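Local coordinates for protein alpha-L-rhamnosidase (Streptomyces avermitilis, PDB 3W5M) that hydrolyses terminal non-reducing alpha-L-rhamnose residues from citrus flavonoid glycosides and gum arabic, and carries a calcium-dependent rhamnose-binding module, at residues A[475-480]-A[661-666]; A[650-655]-A[708-713]; A[760-765]-A[794-799]; A[808-813]-A[833-838]. All coordinates share one frame; numbering follows the deposited sequence.

Contact 1. Residues A[475-480]-A[661-666]; sequences QVDGPV and LTKWLV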
loop_
_atom_site.group_PDB
_atom_site.type_symbol
_atom_site.label_atom_id
_atom_site.label_comp_id
_atom_site.label_asym_id
_atom_site.label_seq_id
_atom_site.Cartn_x
_atom_site.Cartn_y
_atom_site.Cartn_z
ATOM N N GLN A 475 5.264 -14.965 -3.465
ATOM C CA GLN A 475 4.409 -13.806 -3.189
ATOM C C GLN A 475 2.932 -14.181 -3.299
ATOM O O GLN A 475 2.493 -14.768 -4.294
ATOM C CB GLN A 475 4.739 -12.651 -4.144
ATOM C CG GLN A 475 3.885 -11.425 -3.879
ATOM C CD GLN A 475 4.493 -10.159 -4.420
ATOM O OE1 GLN A 475 5.443 -10.196 -5.229
ATOM N NE2 GLN A 475 3.964 -9.015 -3.972
ATOM N N VAL A 476 2.167 -13.834 -2.266
ATOM C CA VAL A 476 0.761 -14.189 -2.209
ATOM C C VAL A 476 -0.129 -13.151 -2.916
ATOM O O VAL A 476 -1.043 -13.519 -3.668
ATOM C CB VAL A 476 0.305 -14.331 -0.733
ATOM C CG1 VAL A 476 -1.218 -14.524 -0.672
ATOM C CG2 VAL A 476 1.091 -15.460 -0.056
ATOM N N ASP A 477 0.082 -11.869 -2.636
ATOM C CA ASP A 477 -0.699 -10.811 -3.289
ATOM C C ASP A 477 -0.209 -10.592 -4.733
ATOM O O ASP A 477 0.867 -11.074 -5.093
ATOM C CB ASP A 477 -0.604 -9.505 -2.468
ATOM C CG ASP A 477 0.857 -9.074 -2.142
ATOM O OD1 ASP A 477 1.819 -9.892 -1.936
ATOM O OD2 ASP A 477 1.037 -7.845 -2.042
ATOM N N GLY A 478 -1.011 -9.902 -5.558
ATOM C CA GLY A 478 -0.540 -9.454 -6.888
ATOM C C GLY A 478 0.560 -8.442 -6.750
ATOM O O GLY A 478 0.390 -7.449 -6.064
ATOM N N PRO A 479 1.701 -8.678 -7.414
ATOM C CA PRO A 479 2.792 -7.735 -7.454
ATOM C C PRO A 479 2.303 -6.362 -7.903
ATOM O O PRO A 479 1.342 -6.255 -8.670
ATOM C CB PRO A 479 3.698 -8.331 -8.526
ATOM C CG PRO A 479 3.493 -9.813 -8.390
ATOM C CD PRO A 479 2.002 -9.906 -8.185
ATOM N N VAL A 480 2.900 -5.314 -7.372
ATOM C CA VAL A 480 2.547 -3.965 -7.775
ATOM C C VAL A 480 2.997 -3.812 -9.235
ATOM O O VAL A 480 4.119 -4.179 -9.568
ATOM C CB VAL A 480 3.294 -2.942 -6.896
ATOM C CG1 VAL A 480 3.173 -1.522 -7.465
ATOM C CG2 VAL A 480 2.753 -2.981 -5.454
ATOM N N LEU A 661 -5.811 -9.000 0.601
ATOM C CA LEU A 661 -6.132 -9.002 2.038
ATOM C C LEU A 661 -5.797 -10.310 2.739
ATOM O O LEU A 661 -5.488 -10.288 3.917
ATOM C CB LEU A 661 -7.579 -8.537 2.305
ATOM C CG LEU A 661 -7.767 -7.123 1.756
ATOM C CD1 LEU A 661 -9.249 -6.801 1.862
ATOM C CD2 LEU A 661 -6.896 -6.082 2.469
ATOM N N THR A 662 -5.828 -11.435 2.022
ATOM C CA THR A 662 -5.236 -12.696 2.537
ATOM C C THR A 662 -3.793 -12.494 2.956
ATOM O O THR A 662 -3.401 -12.866 4.058
ATOM C CB THR A 662 -5.357 -13.876 1.532
ATOM O OG1 THR A 662 -6.739 -14.118 1.263
ATOM C CG2 THR A 662 -4.726 -15.164 2.094
ATOM N N LYS A 663 -2.995 -11.901 2.068
ATOM C CA LYS A 663 -1.618 -11.583 2.360
ATOM C C LYS A 663 -1.530 -10.655 3.581
ATOM O O LYS A 663 -0.734 -10.898 4.496
ATOM C CB LYS A 663 -0.964 -10.903 1.135
ATOM C CG LYS A 663 0.496 -10.560 1.327
ATOM C CD LYS A 663 0.639 -9.164 1.879
ATOM C CE LYS A 663 2.086 -8.734 1.917
ATOM N NZ LYS A 663 2.167 -7.401 2.541
ATOM N N TRP A 664 -2.339 -9.607 3.599
ATOM C CA TRP A 664 -2.260 -8.645 4.704
ATOM C C TRP A 664 -2.633 -9.312 6.053
ATOM O O TRP A 664 -2.043 -9.002 7.082
ATOM C CB TRP A 664 -3.117 -7.407 4.479
ATOM C CG TRP A 664 -3.005 -6.442 5.639
ATOM C CD1 TRP A 664 -1.934 -5.657 5.957
ATOM C CD2 TRP A 664 -3.983 -6.226 6.666
ATOM N NE1 TRP A 664 -2.201 -4.941 7.107
ATOM C CE2 TRP A 664 -3.454 -5.260 7.551
ATOM C CE3 TRP A 664 -5.252 -6.746 6.910
ATOM C CZ2 TRP A 664 -4.149 -4.813 8.682
ATOM C CZ3 TRP A 664 -5.968 -6.277 8.031
ATOM C CH2 TRP A 664 -5.386 -5.346 8.917
ATOM N N LEU A 665 -3.602 -10.203 6.038
ATOM C CA LEU A 665 -3.977 -10.877 7.311
ATOM C C LEU A 665 -2.858 -11.763 7.833
ATOM O O LEU A 665 -2.732 -11.963 9.044
ATOM C CB LEU A 665 -5.262 -11.682 7.137
ATOM C CG LEU A 665 -6.529 -10.847 6.981
ATOM C CD1 LEU A 665 -7.630 -11.731 6.376
ATOM C CD2 LEU A 665 -6.924 -10.264 8.329
ATOM N N VAL A 666 -2.015 -12.309 6.933
ATOM C CA VAL A 666 -0.806 -12.944 7.374
ATOM C C VAL A 666 0.100 -11.948 8.102
ATOM O O VAL A 666 0.686 -12.295 9.153
ATOM C CB VAL A 666 -0.026 -13.601 6.206
ATOM C CG1 VAL A 666 1.276 -14.200 6.729
ATOM C CG2 VAL A 666 -0.896 -14.690 5.610
#
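The aliphatic chain of Lys663 lies across the carboxylate of Asp477, and this pair makes the tight part of the contact between the loop 475-480 and the helical residues 661-666. Asp477 OD1 comes within 3.6 Å of Lys663 CG, and Asp477 CB stands 3.9 Å from Lys663 CB; both residues are buried. With CG anti to the backbone N (chi1 -179°) and a sharp bend at the next bond (chi2 -91°), the lysine passes the aspartate and carries its amine onward. Lys663 NZ remains 4.7 Å from Asp477 OD2, too far for a salt bridge, so any attraction is probably longer-range; the ammonium pairs instead with Asp667 and also bonds to the carbonyl oxygens of Trp347 and Ser626. Asp477 OD1 takes two amide bonds, one from Gln475 NE2 at 3.1 Å, arriving from above the carboxylate plane, and one from Gln355 of strand 353-360. The solvent side is looser. There Val476, an exposed residue, rests CB and CG1 against Lys663 CB, with CG1 at 4.1 Å. Segment 475-480 links strands 471-474 and 480-493, with strand 353-360 beside it, while helix 658-671 belongs to the catalytic (alpha/alpha)6-barrel and turns Leu661 and Trp664 toward helices 641-654 and 698-710.

Contact 2. Residues A[650-655]-A[708-713]; sequences TAAYTM and QAYGDR
Ala709 CB sits directly against Ala652 CB, 3.5 Å away, where the ends of helices 641-654 and 698-710 come together. Methyl groups at both positions let the backbones approach closely, with the CA atoms of Ala652 and Ala709 6.2 Å apart. Ala652 CB also meets the ring of Tyr710, at 4.1 Å from CE2, while Ala709 CB lies over one face of that ring, offset toward its rim. Both helices belong to the (alpha/alpha)6-barrel of this family 78 glycoside hydrolase, and the contact lies where each gives way to a turn: Met655 and Gly711 are the first residues to leave helical geometry. Tyr710 CG stands anti to the carbonyl carbon (chi1 -56°), which sends the ring toward the C-terminal end of the other helix. There its hydroxyl donates to a water at 2.8 Å from Tyr710 OH, and the backbone N of Ser657 bonds to the same hydroxyl. A phenylalanine here would lack the hydroxyl and would probably leave the water and the Ser657 amide without their shared partner. The water donates in turn to Ala652 O, also at 2.8 Å, and so bridges the tyrosine to the main chain of helix 641-654.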
loop_
_atom_site.group_PDB
_atom_site.type_symbol
_atom_site.label_atom_id
_atom_site.label_comp_id
_atom_site.label_asym_id
_atom_site.label_seq_id
_atom_site.Cartn_x
_atom_site.Cartn_y
_atom_site.Cartn_z
ATOM N N THR A 650 -16.494 -2.749 1.127
ATOM C CA THR A 650 -16.548 -1.970 -0.100
ATOM C C THR A 650 -15.421 -2.428 -1.064
ATOM O O THR A 650 -15.662 -2.634 -2.248
ATOM C CB THR A 650 -16.432 -0.465 0.221
ATOM O OG1 THR A 650 -17.575 -0.061 0.978
ATOM C CG2 THR A 650 -16.392 0.377 -1.058
ATOM N N ALA A 651 -14.210 -2.561 -0.539
ATOM C CA ALA A 651 -13.025 -2.993 -1.305
ATOM C C ALA A 651 -13.277 -4.299 -2.033
ATOM O O ALA A 651 -12.855 -4.462 -3.178
ATOM C CB ALA A 651 -11.829 -3.163 -0.373
ATOM N N ALA A 652 -13.978 -5.224 -1.368
ATOM C CA ALA A 652 -14.286 -6.531 -1.968
ATOM C C ALA A 652 -15.365 -6.511 -3.058
ATOM O O ALA A 652 -15.556 -7.525 -3.752
ATOM C CB ALA A 652 -14.643 -7.553 -0.891
ATOM N N TYR A 653 -16.090 -5.392 -3.211
ATOM C CA TYR A 653 -16.903 -5.202 -4.404
ATOM C C TYR A 653 -16.030 -4.719 -5.569
ATOM O O TYR A 653 -16.114 -5.240 -6.692
ATOM C CB TYR A 653 -17.991 -4.150 -4.156
ATOM C CG TYR A 653 -19.298 -4.608 -3.513
ATOM C CD1 TYR A 653 -20.320 -5.188 -4.279
ATOM C CD2 TYR A 653 -19.545 -4.378 -2.178
ATOM C CE1 TYR A 653 -21.541 -5.569 -3.697
ATOM C CE2 TYR A 653 -20.764 -4.751 -1.590
ATOM C CZ TYR A 653 -21.756 -5.337 -2.360
ATOM O OH TYR A 653 -22.976 -5.691 -1.767
ATOM N N THR A 654 -15.199 -3.718 -5.309
ATOM C CA THR A 654 -14.633 -2.953 -6.418
ATOM C C THR A 654 -13.358 -3.522 -7.045
ATOM O O THR A 654 -13.126 -3.285 -8.215
ATOM C CB THR A 654 -14.450 -1.492 -6.051
ATOM O OG1 THR A 654 -14.031 -1.443 -4.696
ATOM C CG2 THR A 654 -15.803 -0.747 -6.171
ATOM N N MET A 655 -12.555 -4.268 -6.285
ATOM C CA MET A 655 -11.414 -5.002 -6.870
ATOM C C MET A 655 -11.394 -6.401 -6.286
ATOM O O MET A 655 -11.929 -6.634 -5.190
ATOM C CB MET A 655 -10.089 -4.345 -6.506
ATOM C CG MET A 655 -9.918 -2.944 -7.037
ATOM S SD MET A 655 -8.371 -2.166 -6.524
ATOM C CE MET A 655 -7.131 -3.008 -7.530
ATOM N N GLN A 708 -17.797 -13.316 3.248
ATOM C CA GLN A 708 -19.023 -12.828 2.632
ATOM C C GLN A 708 -18.893 -12.574 1.113
ATOM O O GLN A 708 -19.770 -12.969 0.324
ATOM C CB GLN A 708 -19.505 -11.565 3.350
ATOM C CG GLN A 708 -20.043 -11.897 4.727
ATOM C CD GLN A 708 -21.284 -12.771 4.625
ATOM O OE1 GLN A 708 -22.249 -12.414 3.940
ATOM N NE2 GLN A 708 -21.249 -13.931 5.264
ATOM N N ALA A 709 -17.797 -11.937 0.697
ATOM C CA ALA A 709 -17.636 -11.596 -0.721
ATOM C C ALA A 709 -17.252 -12.777 -1.584
ATOM O O ALA A 709 -17.716 -12.888 -2.743
ATOM C CB ALA A 709 -16.616 -10.465 -0.904
ATOM N N TYR A 710 -16.408 -13.649 -1.049
ATOM C CA TYR A 710 -15.777 -14.686 -1.884
ATOM C C TYR A 710 -16.191 -16.100 -1.475
ATOM O O TYR A 710 -16.017 -17.040 -2.247
ATOM C CB TYR A 710 -14.243 -14.561 -1.927
ATOM C CG TYR A 710 -13.816 -13.201 -2.402
ATOM C CD1 TYR A 710 -14.021 -12.811 -3.728
ATOM C CD2 TYR A 710 -13.213 -12.295 -1.525
ATOM C CE1 TYR A 710 -13.643 -11.545 -4.165
ATOM C CE2 TYR A 710 -12.838 -11.028 -1.951
ATOM C CZ TYR A 710 -13.045 -10.655 -3.273
ATOM O OH TYR A 710 -12.685 -9.362 -3.684
ATOM N N GLY A 711 -16.756 -16.248 -0.279
ATOM C CA GLY A 711 -17.076 -17.593 0.201
ATOM C C GLY A 711 -15.813 -18.354 0.551
ATOM O O GLY A 711 -15.827 -19.592 0.587
ATOM N N ASP A 712 -14.721 -17.624 0.825
ATOM C CA ASP A 712 -13.408 -18.219 1.074
ATOM C C ASP A 712 -13.318 -18.834 2.468
ATOM O O ASP A 712 -13.041 -18.113 3.438
ATOM C CB ASP A 712 -12.316 -17.143 0.925
ATOM C CG ASP A 712 -10.922 -17.719 0.867
ATOM O OD1 ASP A 712 -10.609 -18.661 1.625
ATOM O OD2 ASP A 712 -10.106 -17.211 0.050
ATOM N N ARG A 713 -13.527 -20.155 2.572
ATOM C CA ARG A 713 -13.512 -20.825 3.884
ATOM C C ARG A 713 -12.111 -20.903 4.454
ATOM O O ARG A 713 -11.944 -20.906 5.650
ATOM C CB ARG A 713 -14.160 -22.244 3.847
ATOM C CG ARG A 713 -15.643 -22.208 3.458
ATOM C CD ARG A 713 -16.258 -23.592 3.245
ATOM N NE ARG A 713 -16.730 -24.203 4.493
ATOM C CZ ARG A 713 -16.078 -25.156 5.160
ATOM N NH1 ARG A 713 -14.917 -25.605 4.720
ATOM N NH2 ARG A 713 -16.578 -25.654 6.277
HETATM O O HOH W 1 -14.253 -8.771 -5.907
#

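Contact 3. Residues A[760-765]-A[794-799]; sequences ATAYFA and KAFQTA
Phe796 CG is anti to its own nitrogen (chi1 -175°) and Thr761 CG2 likewise (chi1 -53° for OG1), and these two settings carry the benzyl group and the methyl past each other in opposite directions. The contact joins helices 756-777 and 783-800 of the catalytic (alpha/alpha)6-barrel, consecutive in the chain; between these two segments Phe796 carries the contact, meeting Thr761 and Ala762. Thr761 CG2 approaches the Phe796 ring at its edge, near the ring plane, 3.8 Å from CD2. One residue on, Ala762 CB comes equally near Phe796 CE2, at 3.8 Å, so the CD2-CE2 side of the ring spans both residues. All three are buried. Replacing Phe796 with an alanine is likely to open a gap beside Thr761 and Ala762 and leave the ring of Tyr800, which meets Phe796 edge-to-face, without its partner. The hydroxyl of Thr761 is engaged elsewhere, with the backbone N of Arg739 and the hydroxyl of Tyr800 among its partners. The Ala762 side chain is about 12 Å from that of Trp695, a rhamnose-binding residue, so the contact lies near the sugar site without lining it. The ring also reaches the main chain, where Phe796 CE2 lies 3.7 Å from Ala762 N.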
loop_
_atom_site.group_PDB
_atom_site.type_symbol
_atom_site.label_atom_id
_atom_site.label_comp_id
_atom_site.label_asym_id
_atom_site.label_seq_id
_atom_site.Cartn_x
_atom_site.Cartn_y
_atom_site.Cartn_z
ATOM N N ALA A 760 -15.900 0.574 22.583
ATOM C CA ALA A 760 -15.064 -0.567 22.874
ATOM C C ALA A 760 -15.877 -1.784 23.266
ATOM O O ALA A 760 -15.579 -2.895 22.835
ATOM C CB ALA A 760 -14.049 -0.233 23.953
ATOM N N THR A 761 -16.914 -1.586 24.088
ATOM C CA THR A 761 -17.726 -2.722 24.479
ATOM C C THR A 761 -18.559 -3.224 23.268
ATOM O O THR A 761 -18.713 -4.422 23.115
ATOM C CB THR A 761 -18.597 -2.420 25.726
ATOM O OG1 THR A 761 -17.756 -1.927 26.782
ATOM C CG2 THR A 761 -19.226 -3.707 26.216
ATOM N N ALA A 762 -19.025 -2.327 22.392
ATOM C CA ALA A 762 -19.773 -2.721 21.194
ATOM C C ALA A 762 -18.899 -3.589 20.268
ATOM O O ALA A 762 -19.312 -4.670 19.802
ATOM C CB ALA A 762 -20.292 -1.498 20.463
ATOM N N TYR A 763 -17.660 -3.156 20.068
ATOM C CA TYR A 763 -16.735 -3.935 19.227
ATOM C C TYR A 763 -16.346 -5.306 19.796
ATOM O O TYR A 763 -16.211 -6.287 19.041
ATOM C CB TYR A 763 -15.520 -3.087 18.796
ATOM C CG TYR A 763 -15.662 -2.628 17.364
ATOM C CD1 TYR A 763 -15.392 -3.517 16.318
ATOM C CD2 TYR A 763 -16.086 -1.336 17.034
ATOM C CE1 TYR A 763 -15.547 -3.146 15.000
ATOM C CE2 TYR A 763 -16.237 -0.949 15.701
ATOM C CZ TYR A 763 -15.936 -1.859 14.682
ATOM O OH TYR A 763 -16.074 -1.542 13.332
ATOM N N PHE A 764 -16.222 -5.392 21.124
ATOM C CA PHE A 764 -15.961 -6.642 21.820
ATOM C C PHE A 764 -17.078 -7.667 21.541
ATOM O O PHE A 764 -16.812 -8.806 21.133
ATOM C CB PHE A 764 -15.776 -6.334 23.333
ATOM C CG PHE A 764 -15.507 -7.533 24.227
ATOM C CD1 PHE A 764 -14.940 -8.719 23.754
ATOM C CD2 PHE A 764 -15.784 -7.449 25.589
ATOM C CE1 PHE A 764 -14.685 -9.781 24.602
ATOM C CE2 PHE A 764 -15.515 -8.516 26.445
ATOM C CZ PHE A 764 -14.965 -9.685 25.955
ATOM N N ALA A 765 -18.327 -7.252 21.765
ATOM C CA ALA A 765 -19.501 -8.069 21.456
ATOM C C ALA A 765 -19.530 -8.497 20.004
ATOM O O ALA A 765 -19.774 -9.671 19.719
ATOM C CB ALA A 765 -20.785 -7.309 21.778
ATOM N N LYS A 794 -25.711 -8.441 27.016
ATOM C CA LYS A 794 -26.510 -8.144 28.221
ATOM C C LYS A 794 -25.838 -7.066 29.074
ATOM O O LYS A 794 -26.481 -6.105 29.490
ATOM C CB LYS A 794 -26.772 -9.371 29.079
ATOM C CG LYS A 794 -28.029 -9.167 29.909
ATOM C CD LYS A 794 -27.937 -9.715 31.321
ATOM C CE LYS A 794 -29.231 -9.400 32.077
ATOM N NZ LYS A 794 -29.295 -10.033 33.427
ATOM N N ALA A 795 -24.540 -7.237 29.311
ATOM C CA ALA A 795 -23.746 -6.245 30.020
ATOM C C ALA A 795 -23.793 -4.919 29.264
ATOM O O ALA A 795 -23.986 -3.858 29.880
ATOM C CB ALA A 795 -22.318 -6.741 30.227
ATOM N N PHE A 796 -23.691 -4.967 27.933
ATOM C CA PHE A 796 -23.781 -3.755 27.141
ATOM C C PHE A 796 -25.115 -3.017 27.311
ATOM O O PHE A 796 -25.133 -1.782 27.470
ATOM C CB PHE A 796 -23.551 -4.042 25.647
ATOM C CG PHE A 796 -23.521 -2.816 24.801
ATOM C CD1 PHE A 796 -24.702 -2.216 24.382
ATOM C CD2 PHE A 796 -22.291 -2.243 24.418
ATOM C CE1 PHE A 796 -24.679 -1.067 23.613
ATOM C CE2 PHE A 796 -22.269 -1.100 23.648
ATOM C CZ PHE A 796 -23.454 -0.513 23.241
ATOM N N GLN A 797 -26.223 -3.754 27.242
ATOM C CA GLN A 797 -27.548 -3.117 27.244
ATOM C C GLN A 797 -27.807 -2.488 28.597
ATOM O O GLN A 797 -28.330 -1.380 28.687
ATOM C CB GLN A 797 -28.651 -4.120 26.938
ATOM C CG GLN A 797 -28.799 -4.411 25.457
ATOM C CD GLN A 797 -29.446 -5.756 25.207
ATOM O OE1 GLN A 797 -29.657 -6.535 26.138
ATOM N NE2 GLN A 797 -29.760 -6.039 23.948
ATOM N N THR A 798 -27.394 -3.194 29.636
ATOM C CA THR A 798 -27.540 -2.690 30.999
ATOM C C THR A 798 -26.767 -1.390 31.234
ATOM O O THR A 798 -27.268 -0.479 31.912
ATOM C CB THR A 798 -27.142 -3.765 32.022
ATOM O OG1 THR A 798 -28.022 -4.883 31.864
ATOM C CG2 THR A 798 -27.259 -3.242 33.453
ATOM N N ALA A 799 -25.574 -1.295 30.645
ATOM C CA ALA A 799 -24.677 -0.177 30.913
ATOM C C ALA A 799 -25.014 1.053 30.102
ATOM O O ALA A 799 -24.910 2.169 30.616
ATOM C CB ALA A 799 -23.211 -0.591 30.705
#

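Contact 4. Residues A[808-813]-A[833-838]; sequences KGDTQS and ADRLVA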
loop_
_atom_site.group_PDB
_atom_site.type_symbol
_atom_site.label_atom_id
_atom_site.label_comp_id
_atom_site.label_asym_id
_atom_site.label_seq_id
_atom_site.Cartn_x
_atom_site.Cartn_y
_atom_site.Cartn_z
ATOM N N LYS A 808 -26.073 5.887 25.540
ATOM C CA LYS A 808 -25.072 6.772 26.132
ATOM C C LYS A 808 -24.267 7.527 25.073
ATOM O O LYS A 808 -23.667 6.918 24.170
ATOM C CB LYS A 808 -24.155 5.961 27.037
ATOM C CG LYS A 808 -23.092 6.775 27.751
ATOM C CD LYS A 808 -22.299 5.873 28.676
ATOM C CE LYS A 808 -21.060 6.573 29.226
ATOM N NZ LYS A 808 -20.317 5.667 30.156
ATOM N N GLY A 809 -24.317 8.854 25.171
ATOM C CA GLY A 809 -23.544 9.728 24.333
ATOM C C GLY A 809 -24.478 10.381 23.358
ATOM O O GLY A 809 -24.184 11.465 22.855
ATOM N N ASP A 810 -25.595 9.703 23.082
ATOM C CA ASP A 810 -26.652 10.242 22.248
ATOM C C ASP A 810 -26.087 10.818 20.940
ATOM O O ASP A 810 -26.549 11.850 20.447
ATOM C CB ASP A 810 -27.476 11.278 23.050
ATOM C CG ASP A 810 -28.832 11.580 22.425
ATOM O OD1 ASP A 810 -29.478 10.655 21.892
ATOM O OD2 ASP A 810 -29.267 12.757 22.471
ATOM N N THR A 811 -25.098 10.118 20.371
ATOM C CA THR A 811 -24.500 10.507 19.102
ATOM C C THR A 811 -25.088 9.709 17.950
ATOM O O THR A 811 -25.655 8.637 18.165
ATOM C CB THR A 811 -22.966 10.323 19.118
ATOM O OG1 THR A 811 -22.637 8.957 19.382
ATOM C CG2 THR A 811 -22.319 11.205 20.182
ATOM N N GLN A 812 -24.950 10.224 16.729
ATOM C CA GLN A 812 -25.375 9.487 15.543
ATOM C C GLN A 812 -24.688 8.102 15.533
ATOM O O GLN A 812 -25.353 7.072 15.343
ATOM C CB GLN A 812 -25.073 10.280 14.259
ATOM C CG GLN A 812 -25.940 11.516 14.060
ATOM C CD GLN A 812 -25.803 12.116 12.673
ATOM O OE1 GLN A 812 -25.304 11.472 11.760
ATOM N NE2 GLN A 812 -26.246 13.361 12.512
ATOM N N SER A 813 -23.377 8.085 15.781
ATOM C CA SER A 813 -22.594 6.840 15.788
ATOM C C SER A 813 -22.982 5.868 16.888
ATOM O O SER A 813 -22.957 4.663 16.656
ATOM C CB SER A 813 -21.091 7.122 15.837
ATOM O OG SER A 813 -20.684 7.544 14.566
ATOM N N ALA A 833 -33.740 3.902 16.361
ATOM C CA ALA A 833 -33.674 4.376 14.984
ATOM C C ALA A 833 -34.396 5.723 14.784
ATOM O O ALA A 833 -33.927 6.575 14.004
ATOM C CB ALA A 833 -34.210 3.324 14.020
ATOM N N ASP A 834 -35.536 5.901 15.466
ATOM C CA ASP A 834 -36.267 7.171 15.452
ATOM C C ASP A 834 -35.372 8.322 15.938
ATOM O O ASP A 834 -35.375 9.416 15.351
ATOM C CB ASP A 834 -37.525 7.093 16.352
ATOM C CG ASP A 834 -38.734 6.409 15.665
ATOM O OD1 ASP A 834 -38.757 6.261 14.417
ATOM O OD2 ASP A 834 -39.692 6.031 16.395
ATOM N N ARG A 835 -34.646 8.068 17.028
ATOM C CA ARG A 835 -33.707 9.001 17.640
ATOM C C ARG A 835 -32.524 9.346 16.706
ATOM O O ARG A 835 -32.031 10.471 16.715
ATOM C CB ARG A 835 -33.199 8.435 18.971
ATOM C CG ARG A 835 -32.302 9.363 19.772
ATOM C CD ARG A 835 -32.928 10.745 19.924
ATOM N NE ARG A 835 -32.098 11.691 20.667
ATOM C CZ ARG A 835 -32.253 13.017 20.614
ATOM N NH1 ARG A 835 -33.196 13.550 19.851
ATOM N NH2 ARG A 835 -31.463 13.815 21.311
ATOM N N LEU A 836 -32.083 8.368 15.913
ATOM C CA LEU A 836 -31.010 8.573 14.948
ATOM C C LEU A 836 -31.457 9.551 13.889
ATOM O O LEU A 836 -30.747 10.525 13.585
ATOM C CB LEU A 836 -30.620 7.241 14.286
ATOM C CG LEU A 836 -29.590 7.292 13.153
ATOM C CD1 LEU A 836 -28.236 7.866 13.619
ATOM C CD2 LEU A 836 -29.455 5.880 12.589
ATOM N N VAL A 837 -32.636 9.286 13.341
ATOM C CA VAL A 837 -33.245 10.130 12.333
ATOM C C VAL A 837 -33.455 11.544 12.878
ATOM O O VAL A 837 -33.296 12.525 12.141
ATOM C CB VAL A 837 -34.572 9.533 11.839
ATOM C CG1 VAL A 837 -35.276 10.478 10.880
ATOM C CG2 VAL A 837 -34.311 8.203 11.137
ATOM N N ALA A 838 -33.799 11.628 14.162
ATOM C CA ALA A 838 -34.046 12.908 14.819
ATOM C C ALA A 838 -32.758 13.730 14.879
ATOM O O ALA A 838 -32.784 14.945 14.634
ATOM C CB ALA A 838 -34.614 12.693 16.219
#
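Asp810 and Arg835 form a two-bonded salt bridge that ties the loop leading into helix 812-820 to helix 829-842, both in the catalytic (alpha/alpha)6-barrel. The charged interaction is side-on: Arg835 NE donates to Asp810 OD1 at 3.1 Å, and Arg835 NH2 to Asp810 OD2 at 2.7 Å. Both bonds are nearly straight, with angles above 160° at hydrogen, and each oxygen uses its syn lone pair. The carboxylate and guanidinium planes are only 16° apart, so the two groups lie nearly flat with each other, although the side chains as wholes cross at about a right angle. Arg835 reaches this position by a turn about its CB-CG bond, which bends the chain so that the NE edge of the guanidinium faces the aspartate. Among further polar contacts, Tyr815 OH bonds to Asp810 OD1, giving that oxygen a second partner and helping fix the carboxylate's rotation. The polar end of Gln812 turns elsewhere, to the main chain of Ser848 and His846. The apolar share falls to the buried Leu836, which also packs on Val860 and Leu861 of helix 854-863; its CD1 touches Gln812 CB at 4.0 Å and comes nearer still to the main chain, 3.5 Å from Gln812 O.

How the contacts relate
Contacts 2, 3 and 4 lie wholly within the (alpha/alpha)6-barrel, whereas contact 1 joins it to a loop from the preceding beta-rich part of the chain. Contacts 1 and 2 alternate along the sequence and have centres 14 Å apart; helices 641-654, 658-671 and 698-710 are consecutive, and the middle one contributes the helical half of contact 1. Contacts 3 and 4 follow in series, their centres 17 Å apart, linked by the succession of helix 783-800 and helix 812-820. The two pairs are well separated, with contact 1 about 39 Å from contact 4 between centres. Contact 1 thus ties the beta-rich region to the barrel, while contacts 2 to 4 join the barrel's own helices to one another.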